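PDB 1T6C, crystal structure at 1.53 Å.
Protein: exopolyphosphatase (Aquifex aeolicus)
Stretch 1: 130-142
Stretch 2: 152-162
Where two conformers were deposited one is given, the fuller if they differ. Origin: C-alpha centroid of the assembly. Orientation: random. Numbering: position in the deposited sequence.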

ATOM      1  N   VAL A 130      -9.289  -5.524   4.047  1.00  9.79           N
ATOM      2  CA  VAL A 130      -8.945  -6.857   4.483  1.00  9.81           C
ATOM      3  C   VAL A 130     -10.155  -7.481   5.178  1.00 10.12           C
ATOM      4  O   VAL A 130     -10.457  -8.658   4.987  1.00 11.07           O
ATOM      5  CB  VAL A 130      -7.736  -6.813   5.418  1.00  9.80           C
ATOM      6  CG1 VAL A 130      -7.542  -8.121   6.102  1.00 11.22           C
ATOM      7  CG2 VAL A 130      -6.498  -6.440   4.640  1.00 10.17           C
ATOM      8  N   ALA A 131     -10.820  -6.689   5.994  1.00 10.86           N
ATOM      9  CA  ALA A 131     -12.004  -7.163   6.682  1.00 11.26           C
ATOM     10  C   ALA A 131     -13.036  -7.692   5.707  1.00 12.82           C
ATOM     11  O   ALA A 131     -13.611  -8.757   5.920  1.00 13.13           O
ATOM     12  CB  ALA A 131     -12.589  -6.093   7.601  1.00 11.85           C
ATOM     13  N   TYR A 132     -13.248  -6.980   4.615  1.00 12.30           N
ATOM     14  CA  TYR A 132     -14.174  -7.396   3.589  1.00 12.69           C
ATOM     15  C   TYR A 132     -13.642  -8.558   2.752  1.00 12.71           C
ATOM     16  O   TYR A 132     -14.323  -9.564   2.548  1.00 13.52           O
ATOM     17  CB  TYR A 132     -14.513  -6.214   2.675  1.00 12.60           C
ATOM     18  CG  TYR A 132     -15.321  -6.666   1.511  1.00 13.77           C
ATOM     19  CD1 TYR A 132     -16.673  -6.924   1.660  1.00 16.52           C
ATOM     20  CD2 TYR A 132     -14.740  -6.911   0.267  1.00 14.96           C
ATOM     21  CE1 TYR A 132     -17.415  -7.377   0.608  1.00 19.37           C
ATOM     22  CE2 TYR A 132     -15.494  -7.391  -0.802  1.00 17.13           C
ATOM     23  CZ  TYR A 132     -16.831  -7.633  -0.598  1.00 18.83           C
ATOM     24  OH  TYR A 132     -17.628  -8.105  -1.597  1.00 23.39           O
ATOM     25  N   SER A 133     -12.420  -8.426   2.247  1.00 12.09           N
ATOM     26  CA  SER A 133     -11.913  -9.348   1.232  1.00 11.63           C
ATOM     27  C   SER A 133     -11.300 -10.631   1.727  1.00 11.66           C
ATOM     28  O   SER A 133     -11.112 -11.564   0.916  1.00 12.36           O
ATOM     29  CB  SER A 133     -10.901  -8.638   0.334  1.00 11.28           C
ATOM     30  OG  SER A 133      -9.702  -8.384   1.010  1.00 11.52           O
ATOM     31  N   LEU A 134     -10.999 -10.707   3.025  1.00 11.70           N
ATOM     32  CA  LEU A 134     -10.409 -11.908   3.627  1.00 11.90           C
ATOM     33  C   LEU A 134     -11.137 -12.403   4.869  1.00 13.24           C
ATOM     34  O   LEU A 134     -11.012 -13.585   5.209  1.00 14.95           O
ATOM     35  CB  LEU A 134      -8.937 -11.681   3.987  1.00 12.32           C
ATOM     36  CG  LEU A 134      -7.965 -11.638   2.791  1.00 12.34           C
ATOM     37  CD1 LEU A 134      -6.582 -11.221   3.301  1.00 12.71           C
ATOM     38  CD2 LEU A 134      -7.899 -12.979   2.064  1.00 13.61           C
ATOM     39  N   LYS A 135     -11.831 -11.510   5.547  1.00 14.26           N
ATOM     40  CA  LYS A 135     -12.559 -11.837   6.798  1.00 15.87           C
ATOM     41  C   LYS A 135     -11.678 -12.628   7.772  1.00 15.68           C
ATOM     42  O   LYS A 135     -12.055 -13.705   8.226  1.00 17.68           O
ATOM     43  CB  LYS A 135     -13.889 -12.565   6.466  1.00 17.20           C
ATOM     44  CG  LYS A 135     -14.818 -11.708   5.587  1.00 21.87           C
ATOM     45  CD  LYS A 135     -16.122 -12.380   5.099  1.00 25.65           C
ATOM     46  CE  LYS A 135     -16.492 -11.911   3.650  1.00 26.39           C
ATOM     47  NZ  LYS A 135     -16.768 -10.421   3.435  1.00 22.49           N
ATOM     48  N   PRO A 136     -10.496 -12.123   8.102  1.00 15.92           N
ATOM     49  CA  PRO A 136      -9.585 -12.858   8.983  1.00 16.48           C
ATOM     50  C   PRO A 136     -10.211 -13.009  10.378  1.00 17.60           C
ATOM     51  O   PRO A 136     -10.929 -12.128  10.844  1.00 18.07           O
ATOM     52  CB  PRO A 136      -8.353 -11.959   9.038  1.00 15.99           C
ATOM     53  CG  PRO A 136      -8.883 -10.624   8.753  1.00 15.91           C
ATOM     54  CD  PRO A 136      -9.930 -10.817   7.712  1.00 14.85           C
ATOM     55  N   GLU A 137      -9.893 -14.121  11.028  1.00 18.52           N
ATOM     56  CA  GLU A 137     -10.486 -14.455  12.317  1.00 19.79           C
ATOM     57  C   GLU A 137      -9.671 -14.011  13.504  1.00 17.68           C
ATOM     58  O   GLU A 137      -8.447 -13.873  13.458  1.00 19.16           O
ATOM     59  CB  GLU A 137     -10.663 -15.968  12.408  1.00 21.02           C
ATOM     60  CG  GLU A 137     -11.786 -16.506  11.560  1.00 26.17           C
ATOM     61  CD  GLU A 137     -11.958 -17.996  11.737  1.00 32.87           C
ATOM     62  OE1 GLU A 137     -10.950 -18.731  11.634  1.00 38.33           O
ATOM     63  OE2 GLU A 137     -13.098 -18.431  11.986  1.00 38.87           O
ATOM     64  N   GLY A 138     -10.366 -13.826  14.623  1.00 17.51           N
ATOM     65  CA  GLY A 138      -9.729 -13.486  15.857  1.00 16.32           C
ATOM     66  C   GLY A 138      -9.169 -12.085  15.876  1.00 16.06           C
ATOM     67  O   GLY A 138      -9.683 -11.195  15.208  1.00 15.76           O
ATOM     68  N   GLU A 139      -8.138 -11.898  16.669  1.00 15.66           N
ATOM     69  CA  GLU A 139      -7.447 -10.634  16.797  1.00 15.78           C
ATOM     70  C   GLU A 139      -6.514 -10.542  15.608  1.00 14.77           C
ATOM     71  O   GLU A 139      -5.663 -11.411  15.389  1.00 15.54           O
ATOM     72  CB  GLU A 139      -6.652 -10.556  18.099  1.00 16.44           C
ATOM     73  CG  GLU A 139      -7.505 -10.558  19.374  1.00 19.60           C
ATOM     74  CD  GLU A 139      -8.578  -9.484  19.380  1.00 23.74           C
ATOM     75  OE1 GLU A 139      -8.248  -8.328  19.091  1.00 27.74           O
ATOM     76  OE2 GLU A 139      -9.749  -9.808  19.650  1.00 28.75           O
ATOM     77  N   VAL A 140      -6.676  -9.468  14.856  1.00 14.53           N
ATOM     78  CA  VAL A 140      -5.999  -9.317  13.578  1.00 13.67           C
ATOM     79  C   VAL A 140      -4.981  -8.182  13.625  1.00 12.46           C
ATOM     80  O   VAL A 140      -5.228  -7.156  14.233  1.00 13.25           O
ATOM     81  CB  VAL A 140      -7.042  -8.952  12.521  1.00 14.07           C
ATOM     82  CG1 VAL A 140      -6.371  -8.786  11.166  1.00 16.48           C
ATOM     83  CG2 VAL A 140      -8.136 -10.010  12.437  1.00 15.41           C
ATOM     84  N   CYS A 141      -3.840  -8.378  12.967  1.00 12.12           N
ATOM     85  CA  CYS A 141      -2.936  -7.283  12.681  1.00 11.97           C
ATOM     86  C   CYS A 141      -2.707  -7.245  11.185  1.00 10.95           C
ATOM     87  O   CYS A 141      -2.268  -8.229  10.586  1.00 12.34           O
ATOM     88  CB  CYS A 141      -1.620  -7.407  13.423  1.00 12.24           C
ATOM     89  SG  CYS A 141      -0.524  -6.005  13.083  1.00 15.10           S
ATOM     90  N   VAL A 142      -3.059  -6.107  10.574  1.00 11.16           N
ATOM     91  CA  VAL A 142      -2.814  -5.871   9.160  1.00 11.05           C
ATOM     92  C   VAL A 142      -1.492  -5.117   9.093  1.00 10.08           C
ATOM     93  O   VAL A 142      -1.321  -4.116   9.775  1.00 10.78           O
ATOM     94  CB  VAL A 142      -3.960  -5.073   8.527  1.00 11.60           C
ATOM     95  CG1 VAL A 142      -3.625  -4.631   7.122  1.00 12.96           C
ATOM     96  CG2 VAL A 142      -5.194  -5.914   8.489  1.00 11.14           C
ATOM     97  N   TYR A 152       0.838  -0.884  11.111  1.00 10.44           N
ATOM     98  CA  TYR A 152       0.379  -2.040  11.875  1.00  9.09           C
ATOM     99  C   TYR A 152      -1.009  -1.712  12.434  1.00  9.77           C
ATOM    100  O   TYR A 152      -1.138  -0.838  13.295  1.00  9.53           O
ATOM    101  CB  TYR A 152       1.372  -2.350  13.025  1.00  9.12           C
ATOM    102  CG  TYR A 152       2.675  -2.870  12.488  1.00  8.87           C
ATOM    103  CD1 TYR A 152       3.604  -1.984  11.913  1.00  9.55           C
ATOM    104  CD2 TYR A 152       2.955  -4.221  12.460  1.00  9.02           C
ATOM    105  CE1 TYR A 152       4.777  -2.458  11.337  1.00 10.79           C
ATOM    106  CE2 TYR A 152       4.107  -4.707  11.872  1.00 11.19           C
ATOM    107  CZ  TYR A 152       5.016  -3.836  11.330  1.00 11.26           C
ATOM    108  OH  TYR A 152       6.152  -4.303  10.713  1.00 13.92           O
ATOM    109  N   VAL A 153      -2.030  -2.379  11.922  1.00 10.26           N
ATOM    110  CA  VAL A 153      -3.416  -2.038  12.231  1.00 10.71           C
ATOM    111  C   VAL A 153      -4.044  -3.214  12.923  1.00 10.94           C
ATOM    112  O   VAL A 153      -4.208  -4.274  12.330  1.00 11.65           O
ATOM    113  CB  VAL A 153      -4.237  -1.686  10.985  1.00 10.39           C
ATOM    114  CG1 VAL A 153      -5.523  -0.987  11.397  1.00 12.99           C
ATOM    115  CG2 VAL A 153      -3.431  -0.780  10.071  1.00 11.34           C
ATOM    116  N   PHE A 154      -4.425  -2.988  14.177  1.00 11.89           N
ATOM    117  CA  PHE A 154      -4.972  -4.024  15.027  1.00 12.54           C
ATOM    118  C   PHE A 154      -6.474  -3.868  15.171  1.00 13.62           C
ATOM    119  O   PHE A 154      -6.998  -2.772  15.364  1.00 14.13           O
ATOM    120  CB  PHE A 154      -4.342  -3.928  16.407  1.00 12.55           C
ATOM    121  CG  PHE A 154      -2.864  -4.108  16.413  1.00 13.32           C
ATOM    122  CD1 PHE A 154      -2.299  -5.375  16.564  1.00 16.23           C
ATOM    123  CD2 PHE A 154      -2.053  -3.019  16.281  1.00 13.61           C
ATOM    124  CE1 PHE A 154      -0.921  -5.526  16.593  1.00 16.83           C
ATOM    125  CE2 PHE A 154      -0.650  -3.166  16.306  1.00 16.18           C
ATOM    126  CZ  PHE A 154      -0.105  -4.404  16.448  1.00 16.24           C
ATOM    127  N   GLY A 155      -7.157  -4.979  15.074  1.00 14.07           N
ATOM    128  CA  GLY A 155      -8.589  -4.992  15.331  1.00 15.82           C
ATOM    129  C   GLY A 155      -9.192  -6.368  15.400  1.00 15.74           C
ATOM    130  O   GLY A 155      -8.507  -7.370  15.457  1.00 15.49           O
ATOM    131  N   LYS A 156     -10.516  -6.397  15.357  1.00 15.51           N
ATOM    132  CA  LYS A 156     -11.271  -7.625  15.250  1.00 16.32           C
ATOM    133  C   LYS A 156     -12.485  -7.382  14.370  1.00 14.39           C
ATOM    134  O   LYS A 156     -13.187  -6.388  14.552  1.00 14.21           O
ATOM    135  CB  LYS A 156     -11.743  -8.084  16.629  0.50 16.86           C
ATOM    136  CG  LYS A 156     -12.645  -9.312  16.587  0.50 18.80           C
ATOM    137  CD  LYS A 156     -12.379 -10.207  17.783  0.50 21.44           C
ATOM    138  CE  LYS A 156     -13.534 -11.141  18.075  0.50 22.83           C
ATOM    139  NZ  LYS A 156     -13.156 -12.536  17.758  0.50 23.36           N
ATOM    140  N   GLY A 157     -12.714  -8.256  13.401  1.00 14.58           N
ATOM    141  CA  GLY A 157     -13.767  -8.044  12.431  1.00 14.04           C
ATOM    142  C   GLY A 157     -13.528  -6.689  11.754  1.00 15.24           C
ATOM    143  O   GLY A 157     -12.383  -6.365  11.398  1.00 16.28           O
ATOM    144  N   TYR A 158     -14.562  -5.880  11.622  1.00 14.28           N
ATOM    145  CA  TYR A 158     -14.427  -4.592  10.937  1.00 13.95           C
ATOM    146  C   TYR A 158     -13.958  -3.453  11.855  1.00 15.04           C
ATOM    147  O   TYR A 158     -13.786  -2.291  11.395  1.00 16.38           O
ATOM    148  CB  TYR A 158     -15.759  -4.225  10.309  1.00 14.24           C
ATOM    149  CG  TYR A 158     -16.045  -4.859   8.980  1.00 13.50           C
ATOM    150  CD1 TYR A 158     -16.483  -6.154   8.884  1.00 16.10           C
ATOM    151  CD2 TYR A 158     -15.848  -4.158   7.799  1.00 16.29           C
ATOM    152  CE1 TYR A 158     -16.775  -6.718   7.674  1.00 17.72           C
ATOM    153  CE2 TYR A 158     -16.127  -4.723   6.598  1.00 15.87           C
ATOM    154  CZ  TYR A 158     -16.582  -5.993   6.521  1.00 15.80           C
ATOM    155  OH  TYR A 158     -16.878  -6.565   5.304  1.00 17.53           O
ATOM    156  N   LYS A 159     -13.736  -3.756  13.142  1.00 14.78           N
ATOM    157  CA  LYS A 159     -13.416  -2.751  14.129  1.00 15.77           C
ATOM    158  C   LYS A 159     -11.925  -2.594  14.284  1.00 15.61           C
ATOM    159  O   LYS A 159     -11.244  -3.527  14.637  1.00 16.33           O
ATOM    160  CB  LYS A 159     -14.004  -3.128  15.508  1.00 16.38           C
ATOM    161  CG  LYS A 159     -13.752  -2.080  16.549  1.00 19.80           C
ATOM    162  CD  LYS A 159     -14.496  -2.336  17.857  1.00 20.18           C
ATOM    163  CE  LYS A 159     -13.602  -2.922  18.900  1.00 22.73           C
ATOM    164  NZ  LYS A 159     -14.410  -3.422  20.077  1.00 20.15           N
ATOM    165  N   VAL A 160     -11.421  -1.408  14.012  1.00 15.52           N
ATOM    166  CA  VAL A 160     -10.040  -1.087  14.305  1.00 16.82           C
ATOM    167  C   VAL A 160      -9.926  -0.627  15.758  1.00 18.06           C
ATOM    168  O   VAL A 160     -10.673   0.257  16.196  1.00 18.94           O
ATOM    169  CB  VAL A 160      -9.563   0.014  13.364  1.00 16.31           C
ATOM    170  CG1 VAL A 160      -8.159   0.502  13.715  1.00 16.96           C
ATOM    171  CG2 VAL A 160      -9.606  -0.491  11.908  1.00 16.34           C
ATOM    172  N   ARG A 161      -8.991  -1.225  16.490  1.00 18.34           N
ATOM    173  CA  ARG A 161      -8.632  -0.784  17.842  1.00 20.37           C
ATOM    174  C   ARG A 161      -7.502   0.193  17.901  1.00 19.86           C
ATOM    175  O   ARG A 161      -7.525   1.151  18.671  1.00 21.45           O
ATOM    176  CB  ARG A 161      -8.245  -1.985  18.663  1.00 21.71           C
ATOM    177  CG  ARG A 161      -9.442  -2.730  19.091  1.00 26.07           C
ATOM    178  CD  ARG A 161      -9.423  -3.158  20.568  1.00 29.41           C
ATOM    179  NE  ARG A 161     -10.453  -4.167  20.738  1.00 26.92           N
ATOM    180  CZ  ARG A 161     -10.348  -5.383  20.267  1.00 27.99           C
ATOM    181  NH1 ARG A 161      -9.272  -5.758  19.590  1.00 25.24           N
ATOM    182  NH2 ARG A 161     -11.338  -6.227  20.439  1.00 31.16           N
ATOM    183  N   GLU A 162      -6.480  -0.046  17.090  1.00 18.73           N
ATOM    184  CA  GLU A 162      -5.264   0.721  17.196  1.00 18.56           C
ATOM    185  C   GLU A 162      -4.516   0.647  15.888  1.00 17.70           C
ATOM    186  O   GLU A 162      -4.501  -0.393  15.266  1.00 15.60           O
ATOM    187  CB  GLU A 162      -4.373   0.153  18.295  1.00 20.15           C
ATOM    188  CG  GLU A 162      -3.124   0.987  18.501  1.00 25.28           C
ATOM    189  CD  GLU A 162      -2.328   0.555  19.705  1.00 32.26           C
ATOM    190  OE1 GLU A 162      -2.602  -0.555  20.212  1.00 35.68           O
ATOM    191  OE2 GLU A 162      -1.444   1.333  20.130  1.00 36.55           O
TER
HETATM  192  O   HOH W   1     -18.044  -9.001   5.269  1.00 35.21           O
HETATM  193  O   HOH W   2     -11.485 -10.905  13.227  1.00 14.99           O
HETATM  194  O   HOH W   3     -13.219 -14.040  14.836  1.00 27.65           O
HETATM  195  O   HOH W   4      -6.049  -7.139  17.515  1.00 23.59           O
HETATM  196  O   HOH W   5     -10.911 -12.822  19.032  1.00 28.95           O

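The sulfur of Cys141 touches two aromatic rings and meets them in different ways. It lies over one face of Phe154, with SG 3.9 Å from the ring centroid and 3.6 Å from Phe154 CE1, yet it reaches Tyr152 at the ring edge, SG to CD2 4.0 Å. Cys141 and Phe154 form a non-hydrogen-bonded antiparallel pair, and their side chains share a face of the sheet, so the ring can lie against the thiol.

The backbone sets this register. Val140 N donates to Gly155 O at 2.8 Å and Gly155 N returns to Val140 O at 3.0 Å; two residues on, Val142 N to Val153 O (2.8 Å) and Val153 N to Val142 O (2.9 Å) repeat the motif. Between these rings of bonds, Cys141 CA approaches Val153 O at 3.3 Å and Phe154 CA approaches Val140 O at 3.2 Å, both as CA-H...O contacts. On the other face, Val142 CB packs 4.2 Å from Val153 CB. Gly155 adds no side chain to that face beside Val140, and a CB there would clash with Lys159 O, within its own hairpin.

Toward the exposed end, charge takes over. Arg161 NH1 reaches across to Glu139 OE1 at 2.8 Å, a hydrogen-bonded salt bridge, while a water joins Glu139 OE2 to Lys156 NZ.

The type II' turn from Lys156 to Lys159 carries Tyr158 to the helix. Ala131 presents CB almost along the normal of the Tyr158 ring, 3.8 Å from its centroid, a CH-pi contact over the ring face. The hydroxyl extends past it, with Tyr158 OH 3.3 Å from Tyr132 CA, and a water links it to Lys135 NZ. That ammonium also donates to Tyr132 O, NZ to O 2.7 Å, which holds it near the helix end.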